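C protein alpha-antigen (Streptococcus agalactiae, PDB 1YWM) may play a role in both virulence and immunity as a cell-wall-anchored surface protein of group B Streptococcus, this chain being its N-terminal domain. Local coordinates at residues S19-S31 against H104-V116. Sequence-based numbering, arbitrary orientation.
Sequences STIPGSAATLNTS and HVKTDGQIDIVSV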
# COMPACT_ATOMS: atom_id res chain seq x y z
N SER A 19 10.06 -16.81 9.73
CA SER A 19 11.36 -16.34 9.16
C SER A 19 11.76 -17.11 7.89
O SER A 19 11.68 -16.57 6.78
CB SER A 19 12.47 -16.38 10.21
OG SER A 19 13.61 -15.67 9.75
N THR A 20 12.21 -18.36 8.05
CA THR A 20 12.45 -19.25 6.91
C THR A 20 11.96 -20.68 7.17
O THR A 20 12.42 -21.36 8.09
CB THR A 20 13.93 -19.19 6.41
OG1 THR A 20 14.08 -20.01 5.23
CG2 THR A 20 14.90 -19.81 7.42
N ILE A 21 11.00 -21.11 6.35
CA ILE A 21 10.47 -22.46 6.42
C ILE A 21 11.62 -23.46 6.28
O ILE A 21 12.42 -23.35 5.34
CB ILE A 21 9.42 -22.68 5.32
CG1 ILE A 21 8.38 -21.54 5.34
CG2 ILE A 21 8.75 -24.04 5.48
CD1 ILE A 21 7.75 -21.27 3.97
N PRO A 22 11.73 -24.40 7.22
CA PRO A 22 12.81 -25.40 7.18
C PRO A 22 12.89 -26.08 5.82
O PRO A 22 11.88 -26.60 5.32
CB PRO A 22 12.38 -26.42 8.25
CG PRO A 22 11.54 -25.64 9.21
CD PRO A 22 10.84 -24.57 8.39
N GLY A 23 14.07 -26.04 5.22
CA GLY A 23 14.29 -26.69 3.94
C GLY A 23 13.92 -25.86 2.72
O GLY A 23 14.26 -26.24 1.61
N SER A 24 13.24 -24.72 2.91
CA SER A 24 12.81 -23.88 1.77
C SER A 24 13.95 -23.13 1.12
O SER A 24 14.86 -22.65 1.80
CB SER A 24 11.73 -22.85 2.17
OG SER A 24 11.42 -21.99 1.07
N ALA A 25 13.88 -22.98 -0.20
CA ALA A 25 14.90 -22.25 -0.93
C ALA A 25 14.54 -20.78 -1.09
O ALA A 25 15.22 -20.02 -1.80
CB ALA A 25 15.11 -22.90 -2.30
N ALA A 26 13.44 -20.36 -0.45
CA ALA A 26 13.00 -18.96 -0.55
C ALA A 26 12.76 -18.38 0.83
O ALA A 26 12.39 -19.10 1.76
CB ALA A 26 11.73 -18.84 -1.39
N THR A 27 12.97 -17.08 0.97
CA THR A 27 12.61 -16.42 2.21
C THR A 27 12.06 -15.01 1.94
O THR A 27 12.50 -14.31 1.03
CB THR A 27 13.79 -16.43 3.22
OG1 THR A 27 13.36 -15.86 4.46
CG2 THR A 27 14.90 -15.50 2.77
N LEU A 28 11.10 -14.61 2.76
CA LEU A 28 10.42 -13.33 2.58
C LEU A 28 11.40 -12.20 2.84
O LEU A 28 12.12 -12.23 3.84
CB LEU A 28 9.26 -13.26 3.57
CG LEU A 28 7.96 -12.58 3.16
CD1 LEU A 28 7.44 -13.15 1.86
CD2 LEU A 28 6.93 -12.72 4.28
N ASN A 29 11.47 -11.23 1.93
CA ASN A 29 12.31 -10.04 2.12
C ASN A 29 11.64 -8.97 3.02
O ASN A 29 10.99 -8.04 2.52
CB ASN A 29 12.69 -9.45 0.75
CG ASN A 29 13.80 -8.41 0.85
OD1 ASN A 29 14.20 -8.00 1.94
ND2 ASN A 29 14.28 -7.97 -0.30
N THR A 30 11.83 -9.09 4.33
CA THR A 30 11.17 -8.20 5.30
C THR A 30 11.70 -6.76 5.33
O THR A 30 11.15 -5.88 6.02
CB THR A 30 11.25 -8.80 6.71
OG1 THR A 30 12.61 -9.17 6.97
CG2 THR A 30 10.48 -10.13 6.79
N SER A 31 12.77 -6.51 4.57
CA SER A 31 13.34 -5.18 4.42
C SER A 31 12.48 -4.24 3.53
O SER A 31 12.63 -3.02 3.57
CB SER A 31 14.76 -5.28 3.87
OG SER A 31 14.77 -5.31 2.45
N HIS A 104 10.63 -27.83 -6.36
CA HIS A 104 11.60 -28.25 -5.37
C HIS A 104 10.87 -29.02 -4.28
O HIS A 104 9.87 -28.56 -3.76
CB HIS A 104 12.23 -26.99 -4.77
CG HIS A 104 13.19 -27.26 -3.66
ND1 HIS A 104 13.27 -26.44 -2.56
CD2 HIS A 104 14.12 -28.23 -3.48
CE1 HIS A 104 14.19 -26.90 -1.73
NE2 HIS A 104 14.72 -27.99 -2.27
N VAL A 105 11.37 -30.20 -3.96
CA VAL A 105 10.87 -30.94 -2.79
C VAL A 105 11.91 -30.77 -1.71
O VAL A 105 13.12 -30.99 -1.95
CB VAL A 105 10.64 -32.45 -3.09
CG1 VAL A 105 10.14 -33.21 -1.85
CG2 VAL A 105 9.59 -32.59 -4.16
N LYS A 106 11.45 -30.38 -0.53
CA LYS A 106 12.35 -30.08 0.58
C LYS A 106 12.83 -31.35 1.25
O LYS A 106 12.28 -32.42 1.02
CB LYS A 106 11.67 -29.13 1.62
CG LYS A 106 11.13 -27.83 0.98
CD LYS A 106 10.37 -26.98 2.01
CE LYS A 106 9.06 -27.66 2.39
NZ LYS A 106 8.19 -26.72 3.20
N THR A 107 13.84 -31.21 2.09
CA THR A 107 14.38 -32.33 2.87
C THR A 107 13.26 -33.12 3.53
O THR A 107 13.28 -34.35 3.53
CB THR A 107 15.36 -31.79 3.92
OG1 THR A 107 16.36 -30.99 3.28
CG2 THR A 107 16.15 -32.94 4.54
N ASP A 108 12.26 -32.42 4.06
CA ASP A 108 11.19 -33.07 4.80
C ASP A 108 10.14 -33.80 3.95
O ASP A 108 9.17 -34.34 4.50
CB ASP A 108 10.51 -32.09 5.79
CG ASP A 108 9.72 -30.99 5.10
OD1 ASP A 108 9.12 -30.14 5.79
OD2 ASP A 108 9.64 -30.90 3.86
N GLY A 109 10.31 -33.84 2.62
CA GLY A 109 9.40 -34.57 1.76
C GLY A 109 8.14 -33.82 1.30
O GLY A 109 7.18 -34.41 0.78
N GLN A 110 8.15 -32.50 1.52
CA GLN A 110 7.05 -31.63 1.12
C GLN A 110 7.51 -30.65 0.04
O GLN A 110 8.65 -30.18 0.07
CB GLN A 110 6.55 -30.81 2.32
CG GLN A 110 6.18 -31.63 3.53
CD GLN A 110 5.60 -30.73 4.59
OE1 GLN A 110 4.40 -30.63 4.69
NE2 GLN A 110 6.45 -30.03 5.34
N ILE A 111 6.59 -30.35 -0.88
CA ILE A 111 6.82 -29.41 -1.98
C ILE A 111 7.11 -28.06 -1.37
O ILE A 111 6.44 -27.67 -0.41
CB ILE A 111 5.57 -29.33 -2.89
CG1 ILE A 111 5.23 -30.70 -3.52
CG2 ILE A 111 5.75 -28.28 -3.97
CD1 ILE A 111 6.14 -31.05 -4.66
N ASP A 112 8.13 -27.39 -1.91
CA ASP A 112 8.54 -26.07 -1.45
C ASP A 112 7.60 -24.99 -1.97
O ASP A 112 7.68 -24.59 -3.12
CB ASP A 112 9.95 -25.80 -1.95
CG ASP A 112 10.62 -24.66 -1.26
OD1 ASP A 112 9.94 -23.91 -0.49
OD2 ASP A 112 11.83 -24.42 -1.45
N ILE A 113 6.66 -24.54 -1.13
CA ILE A 113 5.89 -23.36 -1.46
C ILE A 113 5.95 -22.38 -0.28
O ILE A 113 6.09 -22.79 0.88
CB ILE A 113 4.41 -23.69 -1.82
CG1 ILE A 113 3.61 -24.23 -0.63
CG2 ILE A 113 4.34 -24.65 -3.04
CD1 ILE A 113 2.07 -24.31 -0.93
N VAL A 114 5.87 -21.08 -0.57
CA VAL A 114 5.93 -20.10 0.52
C VAL A 114 4.64 -19.33 0.48
O VAL A 114 4.39 -18.62 -0.47
CB VAL A 114 7.12 -19.15 0.40
CG1 VAL A 114 7.15 -18.12 1.58
CG2 VAL A 114 8.45 -19.95 0.35
N SER A 115 3.80 -19.52 1.50
CA SER A 115 2.47 -18.92 1.56
C SER A 115 2.53 -17.69 2.45
O SER A 115 3.10 -17.76 3.54
CB SER A 115 1.49 -19.91 2.19
OG SER A 115 1.54 -21.14 1.50
N VAL A 116 1.95 -16.59 1.97
CA VAL A 116 1.96 -15.32 2.70
C VAL A 116 0.51 -14.77 2.75
O VAL A 116 -0.16 -14.68 1.73
CB VAL A 116 2.87 -14.25 1.97
CG1 VAL A 116 3.22 -13.14 2.90
CG2 VAL A 116 4.20 -14.90 1.42
O HOH W 1 12.69 -29.64 4.95
O HOH W 2 9.39 -27.38 5.80
O HOH W 3 15.20 -28.79 1.65
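Asp112 reaches across to the hydroxyl of Ser24 and the backbone N-H of Ala25 and illustrates how one buried carboxylate can organise two chain segments at once. With CG anti to the backbone N (chi1 -165°), the carboxylate is placed against Ser24 and Ala25. Asp112 OD2 accepts from Ala25 N at 2.8 Å on its syn lone pair, nearly straight at 168°. The anti lone pair of Asp112 OD2 receives His104 ND1 at 2.7 Å, the carboxylate oxygen lying at the edge of the imidazole and in its plane, which helps set the rotation of the ring. The ring edge also brings His104 CE1 to 3.4 Å from Gly23 O, while Phe65 meets the ring at an inclined angle. Asp112 OD1 lies 2.9 Å from Ser24 OG, and that hydroxyl accepts from Ala26 N in an ST turn.

Lys106 runs its aliphatic part alongside the type II turn 21-24, CG 3.6 Å from Gly23 O. A bend at chi3 (-70°) then carries NZ beside Ile21 CG2. Waters bridge the turn to the 106-109 type I turn: one links Pro22 O, Lys106 NZ and the Asp108 carboxylate, another Gly23 O and Thr107 N.

Further along, apolar contacts take over. Val114 CG2 lies between Ile21 CD1 and Ala26 CB, and Leu28 CD1 meets Val116 CG2 at 3.7 Å. Strand 26-28, paired with 59-61, thus packs by its side chains upon strand 113-121 of the other sheet, the face-to-face layering of the fibronectin-like beta sandwich, with the carboxylate-centred polar network just ahead of strand 113-121.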